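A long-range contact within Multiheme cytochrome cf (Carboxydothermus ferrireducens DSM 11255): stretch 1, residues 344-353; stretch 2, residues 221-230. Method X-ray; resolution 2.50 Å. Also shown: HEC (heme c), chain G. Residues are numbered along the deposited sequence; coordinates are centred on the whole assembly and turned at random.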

# COMPACT_ATOMS: atom_id res chain seq x y z
N PHE A 344 -4.02 -9.82 -17.44
CA PHE A 344 -3.95 -9.60 -16.01
C PHE A 344 -4.56 -10.77 -15.25
O PHE A 344 -5.44 -11.47 -15.75
CB PHE A 344 -4.65 -8.30 -15.61
CG PHE A 344 -6.12 -8.28 -15.90
CD1 PHE A 344 -7.03 -8.67 -14.93
CD2 PHE A 344 -6.60 -7.85 -17.13
CE1 PHE A 344 -8.39 -8.65 -15.19
CE2 PHE A 344 -7.96 -7.82 -17.39
CZ PHE A 344 -8.86 -8.23 -16.42
N THR A 345 -4.07 -10.98 -14.03
CA THR A 345 -4.53 -12.08 -13.19
C THR A 345 -5.25 -11.63 -11.93
O THR A 345 -5.78 -12.49 -11.22
CB THR A 345 -3.34 -12.97 -12.79
OG1 THR A 345 -2.34 -12.17 -12.14
CG2 THR A 345 -2.74 -13.65 -14.02
N GLU A 346 -5.28 -10.34 -11.62
CA GLU A 346 -5.99 -9.83 -10.45
C GLU A 346 -6.76 -8.58 -10.86
O GLU A 346 -6.13 -7.58 -11.26
CB GLU A 346 -5.04 -9.54 -9.30
CG GLU A 346 -5.75 -9.14 -8.01
CD GLU A 346 -4.79 -8.86 -6.87
OE1 GLU A 346 -5.22 -8.23 -5.87
OE2 GLU A 346 -3.60 -9.26 -6.97
N PRO A 347 -8.08 -8.58 -10.78
CA PRO A 347 -8.83 -7.34 -10.99
C PRO A 347 -8.61 -6.40 -9.81
O PRO A 347 -8.59 -6.84 -8.66
CB PRO A 347 -10.28 -7.80 -11.09
CG PRO A 347 -10.31 -9.07 -10.31
CD PRO A 347 -8.98 -9.73 -10.54
N GLY A 348 -8.43 -5.12 -10.11
CA GLY A 348 -8.16 -4.15 -9.06
C GLY A 348 -6.68 -3.97 -8.82
O GLY A 348 -5.82 -4.63 -9.40
N ILE A 349 -6.38 -3.02 -7.93
CA ILE A 349 -5.00 -2.68 -7.59
C ILE A 349 -4.64 -3.48 -6.34
O ILE A 349 -5.03 -3.12 -5.23
CB ILE A 349 -4.83 -1.17 -7.38
CG1 ILE A 349 -5.10 -0.41 -8.67
CG2 ILE A 349 -3.44 -0.85 -6.85
CD1 ILE A 349 -6.54 -0.02 -8.88
N GLY A 350 -3.92 -4.58 -6.53
CA GLY A 350 -3.51 -5.43 -5.44
C GLY A 350 -2.16 -5.03 -4.87
O GLY A 350 -1.53 -4.06 -5.29
N CYS A 351 -1.71 -5.82 -3.89
CA CYS A 351 -0.42 -5.56 -3.25
C CYS A 351 0.69 -5.44 -4.28
O CYS A 351 1.54 -4.54 -4.18
CB CYS A 351 -0.08 -6.68 -2.27
SG CYS A 351 -1.46 -7.27 -1.27
N GLU A 352 0.69 -6.32 -5.27
CA GLU A 352 1.80 -6.39 -6.21
C GLU A 352 1.77 -5.27 -7.25
O GLU A 352 2.72 -5.16 -8.03
CB GLU A 352 1.78 -7.75 -6.89
CG GLU A 352 2.05 -8.89 -5.92
CD GLU A 352 1.63 -10.25 -6.45
OE1 GLU A 352 2.52 -11.08 -6.77
OE2 GLU A 352 0.40 -10.48 -6.56
N ALA A 353 0.72 -4.45 -7.26
CA ALA A 353 0.75 -3.28 -8.14
C ALA A 353 1.78 -2.27 -7.67
O ALA A 353 2.32 -1.51 -8.47
CB ALA A 353 -0.64 -2.63 -8.21
FE HEC G . 6.28 -10.93 2.32
CHA HEC G . 9.00 -9.36 3.73
CHB HEC G . 5.38 -7.98 0.81
CHC HEC G . 3.75 -12.54 0.65
CHD HEC G . 6.76 -13.72 4.26
NA HEC G . 7.02 -9.03 2.29
C1A HEC G . 8.18 -8.60 2.92
C2A HEC G . 8.36 -7.20 2.60
C3A HEC G . 7.36 -6.81 1.80
C4A HEC G . 6.50 -7.96 1.59
CMA HEC G . 7.16 -5.40 1.21
CAA HEC G . 9.53 -6.32 3.10
CBA HEC G . 10.69 -6.51 2.11
CGA HEC G . 11.88 -5.69 2.54
O1A HEC G . 12.25 -5.72 3.75
O2A HEC G . 12.46 -5.00 1.65
NB HEC G . 4.79 -10.36 1.01
C1B HEC G . 4.71 -9.12 0.40
C2B HEC G . 3.82 -9.24 -0.74
C3B HEC G . 3.36 -10.51 -0.78
C4B HEC G . 3.97 -11.23 0.33
CMB HEC G . 3.45 -8.07 -1.69
CAB HEC G . 2.38 -11.13 -1.80
CBB HEC G . 3.05 -11.25 -3.18
NC HEC G . 5.40 -12.77 2.45
C1C HEC G . 4.37 -13.24 1.66
C2C HEC G . 4.14 -14.64 1.95
C3C HEC G . 4.92 -14.96 3.01
C4C HEC G . 5.75 -13.79 3.31
CMC HEC G . 3.01 -15.49 1.34
CAC HEC G . 4.98 -16.32 3.75
CBC HEC G . 5.45 -17.44 2.80
ND HEC G . 7.66 -11.45 3.77
C1D HEC G . 7.67 -12.69 4.41
C2D HEC G . 8.80 -12.72 5.30
C3D HEC G . 9.51 -11.38 5.14
C4D HEC G . 8.72 -10.64 4.17
CMD HEC G . 9.21 -13.90 6.21
CAD HEC G . 10.78 -10.92 5.87
CBD HEC G . 10.40 -10.44 7.26
CGD HEC G . 9.55 -9.21 7.12
O1D HEC G . 10.10 -8.15 6.72
O2D HEC G . 8.33 -9.28 7.41
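Stretch 2 (221-230) TAYAGTKKCQ

Two glutamates from stretch 1 hold the start of a helix in stretch 2, and a single threonine hydroxyl closes the circuit back to the stretch 1 backbone. E352 reaches the loop before the helix: A224 N donates to E352 OE1 at 2.7 Å and G225 N to E352 OE2 at 2.8 Å, so one carboxylate takes two successive amides. E346, extended with chi1 and chi2 both t, comes in at the next residue. T226 OG1 donates to E346 OE1 at 2.6 Å, while T226 N makes a weak bond to E346 OE2 at 3.3 Å. The same hydroxyl accepts from C351 N (C351 N to T226 OG1, 3.1 Å), which fixes its role as donor to one partner and acceptor from another.

Stretch 1 has a short strand at E346-P347 and is helical at E352-A353. Stretch 2 runs as a loop through A224, has G225 at the N-cap position, and becomes helical from T226 onward. G225, at phi/psi 97/141, adopts a conformation that by itself calls for glycine. The nearest-CA pairs rise in number together: G225 CA lies 6.5 Å from E346 CA, and T226 CA comes within 5.5 Å of G350 CA. The close approach at G350 depends on a bare backbone: T226 OG1 sits 3.2 Å from G350 CA, and a CB there would clash with both T226 OG1 and E346 OE1.

On the loop side, Y223 presents its ring edge to E352, with Y223 CD2 3.5 Å from E352 CB. A water bridges the pair, 2.7 Å from Y223 OH and donating to E352 O at 2.7 Å. One turn into the helix, C229 CB packs against C351 SG at 3.8 Å. Heme c extends this side of the contact: C229 SG is bonded to HEC CAB at 1.8 Å. The rule is compact: carboxylates take the amides of A224 and G225, just before the helix, and weakly that of its first residue, T226; G350 leaves room for the T226 hydroxyl, while G225 serves the backbone turn.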

# COMPACT_ATOMS: atom_id res chain seq x y z
N THR A 221 9.04 -13.19 -12.41
CA THR A 221 8.04 -12.29 -12.96
C THR A 221 6.61 -12.70 -12.64
O THR A 221 5.68 -11.98 -13.02
CB THR A 221 8.20 -12.22 -14.48
OG1 THR A 221 8.27 -13.55 -15.00
CG2 THR A 221 9.47 -11.47 -14.85
N ALA A 222 6.41 -13.81 -11.93
CA ALA A 222 5.06 -14.32 -11.67
C ALA A 222 4.43 -13.59 -10.49
O ALA A 222 5.11 -13.13 -9.58
CB ALA A 222 5.09 -15.82 -11.41
N TYR A 223 3.10 -13.52 -10.51
CA TYR A 223 2.32 -12.86 -9.48
C TYR A 223 1.63 -13.89 -8.59
O TYR A 223 1.27 -14.98 -9.04
CB TYR A 223 1.29 -11.91 -10.09
CG TYR A 223 1.91 -10.64 -10.64
CD1 TYR A 223 2.55 -10.63 -11.87
CD2 TYR A 223 1.85 -9.45 -9.92
CE1 TYR A 223 3.12 -9.48 -12.38
CE2 TYR A 223 2.42 -8.29 -10.42
CZ TYR A 223 3.05 -8.31 -11.65
OH TYR A 223 3.61 -7.16 -12.14
N ALA A 224 1.44 -13.53 -7.32
CA ALA A 224 0.88 -14.43 -6.32
C ALA A 224 -0.58 -14.15 -6.00
O ALA A 224 -1.31 -15.08 -5.64
CB ALA A 224 1.70 -14.37 -5.03
N GLY A 225 -1.02 -12.90 -6.11
CA GLY A 225 -2.37 -12.53 -5.72
C GLY A 225 -2.42 -11.96 -4.32
O GLY A 225 -1.70 -12.43 -3.43
N THR A 226 -3.25 -10.94 -4.11
CA THR A 226 -3.32 -10.26 -2.82
C THR A 226 -3.61 -11.24 -1.69
O THR A 226 -3.04 -11.13 -0.60
CB THR A 226 -4.39 -9.16 -2.88
OG1 THR A 226 -3.88 -8.06 -3.64
CG2 THR A 226 -4.79 -8.70 -1.48
N LYS A 227 -4.48 -12.21 -1.94
CA LYS A 227 -4.89 -13.14 -0.89
C LYS A 227 -3.70 -13.92 -0.36
O LYS A 227 -3.62 -14.22 0.84
CB LYS A 227 -5.99 -14.06 -1.40
CG LYS A 227 -6.91 -14.61 -0.33
N LYS A 228 -2.75 -14.26 -1.23
CA LYS A 228 -1.55 -14.97 -0.79
C LYS A 228 -0.66 -14.08 0.07
O LYS A 228 -0.11 -14.54 1.09
CB LYS A 228 -0.78 -15.50 -1.99
CG LYS A 228 0.44 -16.34 -1.65
CD LYS A 228 0.16 -17.83 -1.80
CE LYS A 228 1.26 -18.53 -2.59
NZ LYS A 228 2.47 -18.81 -1.77
N CYS A 229 -0.51 -12.81 -0.31
CA CYS A 229 0.25 -11.87 0.52
C CYS A 229 -0.35 -11.77 1.92
O CYS A 229 0.39 -11.78 2.91
CB CYS A 229 0.28 -10.49 -0.14
SG CYS A 229 0.70 -10.47 -1.90
N GLN A 230 -1.68 -11.70 2.01
CA GLN A 230 -2.33 -11.53 3.30
C GLN A 230 -2.21 -12.78 4.16
O GLN A 230 -2.22 -12.67 5.39
CB GLN A 230 -3.80 -11.16 3.09
CG GLN A 230 -4.01 -9.78 2.50
CD GLN A 230 -5.46 -9.49 2.16
OE1 GLN A 230 -6.14 -10.32 1.55
NE2 GLN A 230 -5.94 -8.33 2.58
O HOH W 1 3.16 -4.92 -10.70